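Local coordinates for replicase polyprotein 1a (Avian infectious bronchitis virus, PDB 3LD1), which is of unknown function as nsp2, but is made as part of a coronavirus replicase polyprotein that is cut into the non-structural proteins of viral replication, at residues L302-V313 with A346-V356. The protein carries 3 engineered substitutions. Numbering follows the deposited sequence.
Sequences LTLLDQKAEIPV and ALHDVHCCERV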
loop_
_atom_site.group_PDB
_atom_site.type_symbol
_atom_site.label_atom_id
_atom_site.label_comp_id
_atom_site.label_asym_id
_atom_site.label_seq_id
_atom_site.Cartn_x
_atom_site.Cartn_y
_atom_site.Cartn_z
ATOM N N LEU A 302 -11.819 -35.237 25.794
ATOM C CA LEU A 302 -12.778 -34.399 25.063
ATOM C C LEU A 302 -12.966 -34.768 23.621
ATOM O O LEU A 302 -12.099 -35.347 23.010
ATOM C CB LEU A 302 -12.443 -32.950 25.193
ATOM C CG LEU A 302 -12.588 -32.293 26.552
ATOM C CD1 LEU A 302 -11.663 -31.059 26.749
ATOM C CD2 LEU A 302 -13.989 -31.799 26.660
ATOM N N THR A 303 -14.120 -34.439 23.086
ATOM C CA THR A 303 -14.404 -34.645 21.701
ATOM C C THR A 303 -14.746 -33.302 21.090
ATOM O O THR A 303 -15.444 -32.491 21.711
ATOM C CB THR A 303 -15.593 -35.594 21.521
ATOM O OG1 THR A 303 -16.552 -35.314 22.535
ATOM C CG2 THR A 303 -15.150 -37.054 21.747
ATOM N N LEU A 304 -14.229 -33.085 19.880
ATOM C CA LEU A 304 -14.414 -31.907 19.079
ATOM C C LEU A 304 -15.712 -32.037 18.329
ATOM O O LEU A 304 -15.884 -32.939 17.559
ATOM C CB LEU A 304 -13.299 -31.832 18.041
ATOM C CG LEU A 304 -12.741 -30.500 17.508
ATOM C CD1 LEU A 304 -12.316 -30.554 16.056
ATOM C CD2 LEU A 304 -13.711 -29.379 17.685
ATOM N N LEU A 305 -16.608 -31.108 18.545
ATOM C CA LEU A 305 -17.792 -31.045 17.781
ATOM C C LEU A 305 -17.547 -30.192 16.561
ATOM O O LEU A 305 -16.729 -29.258 16.562
ATOM C CB LEU A 305 -18.863 -30.380 18.607
ATOM C CG LEU A 305 -19.269 -31.144 19.862
ATOM C CD1 LEU A 305 -20.084 -30.208 20.771
ATOM C CD2 LEU A 305 -20.067 -32.431 19.496
ATOM N N ASP A 306 -18.283 -30.483 15.511
ATOM C CA ASP A 306 -18.161 -29.713 14.303
ATOM C C ASP A 306 -18.998 -28.430 14.464
ATOM O O ASP A 306 -20.125 -28.397 13.987
ATOM C CB ASP A 306 -18.686 -30.607 13.181
ATOM C CG ASP A 306 -18.778 -29.896 11.841
ATOM O OD1 ASP A 306 -18.179 -30.417 10.860
ATOM O OD2 ASP A 306 -19.490 -28.851 11.741
ATOM N N GLN A 307 -18.505 -27.391 15.149
ATOM C CA GLN A 307 -19.406 -26.273 15.525
ATOM C C GLN A 307 -18.801 -25.141 16.369
ATOM O O GLN A 307 -18.166 -25.379 17.406
ATOM C CB GLN A 307 -20.631 -26.842 16.199
ATOM C CG GLN A 307 -21.170 -26.068 17.355
ATOM C CD GLN A 307 -22.267 -26.858 18.035
ATOM O OE1 GLN A 307 -22.950 -27.674 17.391
ATOM N NE2 GLN A 307 -22.438 -26.651 19.349
ATOM N N LYS A 308 -19.048 -23.919 15.927
ATOM C CA LYS A 308 -18.315 -22.727 16.377
ATOM C C LYS A 308 -19.045 -22.014 17.511
ATOM O O LYS A 308 -20.272 -22.118 17.621
ATOM C CB LYS A 308 -18.110 -21.775 15.185
ATOM C CG LYS A 308 -17.184 -22.364 14.124
ATOM C CD LYS A 308 -17.423 -21.896 12.685
ATOM C CE LYS A 308 -16.667 -22.895 11.777
ATOM N NZ LYS A 308 -16.510 -22.513 10.339
ATOM N N ALA A 309 -18.320 -21.268 18.340
ATOM C CA ALA A 309 -18.939 -20.634 19.524
ATOM C C ALA A 309 -18.960 -19.124 19.525
ATOM O O ALA A 309 -19.923 -18.480 20.038
ATOM C CB ALA A 309 -18.322 -21.140 20.855
ATOM N N GLU A 310 -17.917 -18.523 18.984
ATOM C CA GLU A 310 -17.945 -17.069 18.978
ATOM C C GLU A 310 -17.961 -16.626 20.412
ATOM O O GLU A 310 -18.949 -16.025 20.854
ATOM C CB GLU A 310 -19.249 -16.542 18.327
ATOM C CG GLU A 310 -19.088 -15.176 17.792
ATOM C CD GLU A 310 -17.874 -15.135 16.893
ATOM O OE1 GLU A 310 -16.730 -15.126 17.438
ATOM O OE2 GLU A 310 -18.055 -15.169 15.648
ATOM N N ILE A 311 -16.902 -16.952 21.151
ATOM C CA ILE A 311 -16.777 -16.469 22.520
ATOM C C ILE A 311 -15.308 -16.276 22.823
ATOM O O ILE A 311 -14.439 -16.873 22.154
ATOM C CB ILE A 311 -17.445 -17.411 23.613
ATOM C CG1 ILE A 311 -16.771 -18.763 23.695
ATOM C CG2 ILE A 311 -18.946 -17.581 23.424
ATOM C CD1 ILE A 311 -15.851 -18.781 24.801
ATOM N N PRO A 312 -15.032 -15.437 23.826
ATOM C CA PRO A 312 -13.711 -15.219 24.366
ATOM C C PRO A 312 -12.918 -16.505 24.633
ATOM O O PRO A 312 -13.413 -17.475 25.253
ATOM C CB PRO A 312 -13.997 -14.471 25.671
ATOM C CG PRO A 312 -15.202 -13.624 25.333
ATOM C CD PRO A 312 -16.034 -14.563 24.473
ATOM N N VAL A 313 -11.696 -16.503 24.120
ATOM C CA VAL A 313 -10.762 -17.470 24.525
ATOM C C VAL A 313 -10.320 -17.225 25.990
ATOM O O VAL A 313 -9.851 -16.155 26.310
ATOM C CB VAL A 313 -9.567 -17.456 23.582
ATOM C CG1 VAL A 313 -8.449 -18.368 24.130
ATOM C CG2 VAL A 313 -10.020 -17.886 22.167
ATOM N N ALA A 346 -3.248 -18.658 21.298
ATOM C CA ALA A 346 -4.469 -19.317 20.882
ATOM C C ALA A 346 -5.139 -18.406 19.900
ATOM O O ALA A 346 -5.212 -17.159 20.095
ATOM C CB ALA A 346 -5.380 -19.577 22.050
ATOM N N LEU A 347 -5.602 -18.992 18.822
ATOM C CA LEU A 347 -6.299 -18.202 17.812
ATOM C C LEU A 347 -7.786 -18.177 18.092
ATOM O O LEU A 347 -8.272 -19.001 18.843
ATOM C CB LEU A 347 -6.110 -18.903 16.514
ATOM C CG LEU A 347 -4.967 -18.560 15.576
ATOM C CD1 LEU A 347 -3.600 -18.042 16.187
ATOM C CD2 LEU A 347 -4.779 -19.755 14.772
ATOM N N HIS A 348 -8.540 -17.269 17.488
ATOM C CA HIS A 348 -9.929 -17.217 17.927
ATOM C C HIS A 348 -10.929 -18.122 17.128
ATOM O O HIS A 348 -12.141 -17.845 17.136
ATOM C CB HIS A 348 -10.429 -15.779 17.988
ATOM C CG HIS A 348 -9.564 -14.867 18.788
ATOM N ND1 HIS A 348 -9.411 -13.537 18.473
ATOM C CD2 HIS A 348 -8.831 -15.075 19.901
ATOM C CE1 HIS A 348 -8.622 -12.958 19.361
ATOM N NE2 HIS A 348 -8.232 -13.880 20.221
ATOM N N ASP A 349 -10.475 -19.194 16.468
ATOM C CA ASP A 349 -11.453 -20.033 15.807
ATOM C C ASP A 349 -12.139 -21.051 16.704
ATOM O O ASP A 349 -11.982 -22.269 16.527
ATOM C CB ASP A 349 -10.874 -20.656 14.577
ATOM C CG ASP A 349 -10.287 -19.617 13.677
ATOM O OD1 ASP A 349 -9.242 -19.089 14.059
ATOM O OD2 ASP A 349 -10.877 -19.282 12.624
ATOM N N VAL A 350 -12.933 -20.540 17.646
ATOM C CA VAL A 350 -13.386 -21.350 18.733
ATOM C C VAL A 350 -14.421 -22.388 18.288
ATOM O O VAL A 350 -15.405 -22.036 17.682
ATOM C CB VAL A 350 -13.921 -20.486 19.894
ATOM C CG1 VAL A 350 -14.307 -21.404 21.075
ATOM C CG2 VAL A 350 -12.877 -19.514 20.376
ATOM N N HIS A 351 -14.171 -23.670 18.589
ATOM C CA HIS A 351 -15.171 -24.727 18.399
ATOM C C HIS A 351 -15.698 -25.330 19.730
ATOM O O HIS A 351 -14.974 -25.400 20.720
ATOM C CB HIS A 351 -14.604 -25.809 17.480
ATOM C CG HIS A 351 -14.369 -25.355 16.057
ATOM N ND1 HIS A 351 -13.500 -24.337 15.732
ATOM C CD2 HIS A 351 -14.879 -25.798 14.872
ATOM C CE1 HIS A 351 -13.498 -24.161 14.414
ATOM N NE2 HIS A 351 -14.349 -25.013 13.868
ATOM N N CYS A 352 -16.950 -25.791 19.754
ATOM C CA CYS A 352 -17.484 -26.433 20.936
ATOM C C CYS A 352 -16.923 -27.807 21.108
ATOM O O CYS A 352 -16.641 -28.509 20.108
ATOM C CB CYS A 352 -18.972 -26.599 20.818
ATOM S SG CYS A 352 -19.835 -25.081 20.531
ATOM N N CYS A 353 -16.824 -28.187 22.389
ATOM C CA CYS A 353 -16.492 -29.560 22.823
ATOM C C CYS A 353 -17.529 -30.243 23.789
ATOM O O CYS A 353 -18.284 -29.571 24.515
ATOM C CB CYS A 353 -15.103 -29.535 23.519
ATOM S SG CYS A 353 -13.659 -29.223 22.378
ATOM N N GLU A 354 -17.521 -31.577 23.823
ATOM C CA GLU A 354 -18.317 -32.358 24.793
ATOM C C GLU A 354 -17.341 -33.158 25.549
ATOM O O GLU A 354 -16.388 -33.686 24.949
ATOM C CB GLU A 354 -19.072 -33.426 24.066
ATOM C CG GLU A 354 -20.519 -33.474 24.254
ATOM C CD GLU A 354 -21.092 -34.092 23.010
ATOM O OE1 GLU A 354 -21.956 -33.467 22.350
ATOM O OE2 GLU A 354 -20.587 -35.178 22.643
ATOM N N ARG A 355 -17.592 -33.335 26.838
ATOM C CA ARG A 355 -16.845 -34.340 27.577
ATOM C C ARG A 355 -17.299 -35.730 27.086
ATOM O O ARG A 355 -18.486 -35.927 26.792
ATOM C CB ARG A 355 -17.040 -34.158 29.075
ATOM C CG ARG A 355 -15.810 -34.562 29.900
ATOM C CD ARG A 355 -16.118 -34.378 31.377
ATOM N NE ARG A 355 -16.995 -33.209 31.525
ATOM C CZ ARG A 355 -16.997 -32.380 32.566
ATOM N NH1 ARG A 355 -16.168 -32.595 33.590
ATOM N NH2 ARG A 355 -17.840 -31.342 32.570
ATOM N N VAL A 356 -16.346 -36.653 26.930
ATOM C CA VAL A 356 -16.641 -38.020 26.499
ATOM C C VAL A 356 -17.709 -38.722 27.356
ATOM O O VAL A 356 -17.677 -38.623 28.603
ATOM C CB VAL A 356 -15.388 -38.894 26.614
ATOM C CG1 VAL A 356 -14.423 -38.584 25.498
ATOM C CG2 VAL A 356 -14.718 -38.735 28.033
HETATM O O HOH W 1 -15.778 -19.205 16.973
#
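Thr303 and Glu354 form an antiparallel hydrogen-bonded pair, N and O of each bonded to O and N of the other, in strands 302-305 and 351-355, whose N-to-C directions are 145° apart; Leu305 N bonds to Cys352 O (3.0 Å), and Cys352 N returns to Gln307 O (2.7 Å) past the corner at Asp306. Glu354 O takes a second donor, Thr303 OG1 at 2.9 Å, which comes from above the carbonyl plane while the backbone N-H lies almost in line with C=O. With chi1 at 38° that hydroxyl sits between Thr303's own N and carbonyl carbon, from where it reaches Glu354 O. Next along, Leu305 lays CD1 against Cys352 CB and CD2 beside the Glu354 carboxylate. The extended Gln307 side chain gives an N-H of NE2 to Cys352 SG (3.3 Å), the sulfur lying near the amide plane. Between the Leu304-Cys353 and Lys308-His351 pairs the register slips by two residues, a beta bulge that coincides with the corner at Asp306; strand 302-308 pairs in this mixed, C-terminal sheet with 345-355 alone, which also pairs with 335-342. Lys308 runs alongside His351, its CG over one ring face in a CH-pi contact 4.1 Å from the centroid. In the plane of that ring, ND1 gives its N-H to Asp349 O (2.7 Å), which helps hold the ring's rotation. Farther on, Val350 meets Ala309 through CG1, while its CG2 touches Val313 CG2 at 3.7 Å; Phe330 of strand 325-332 packs against Val350.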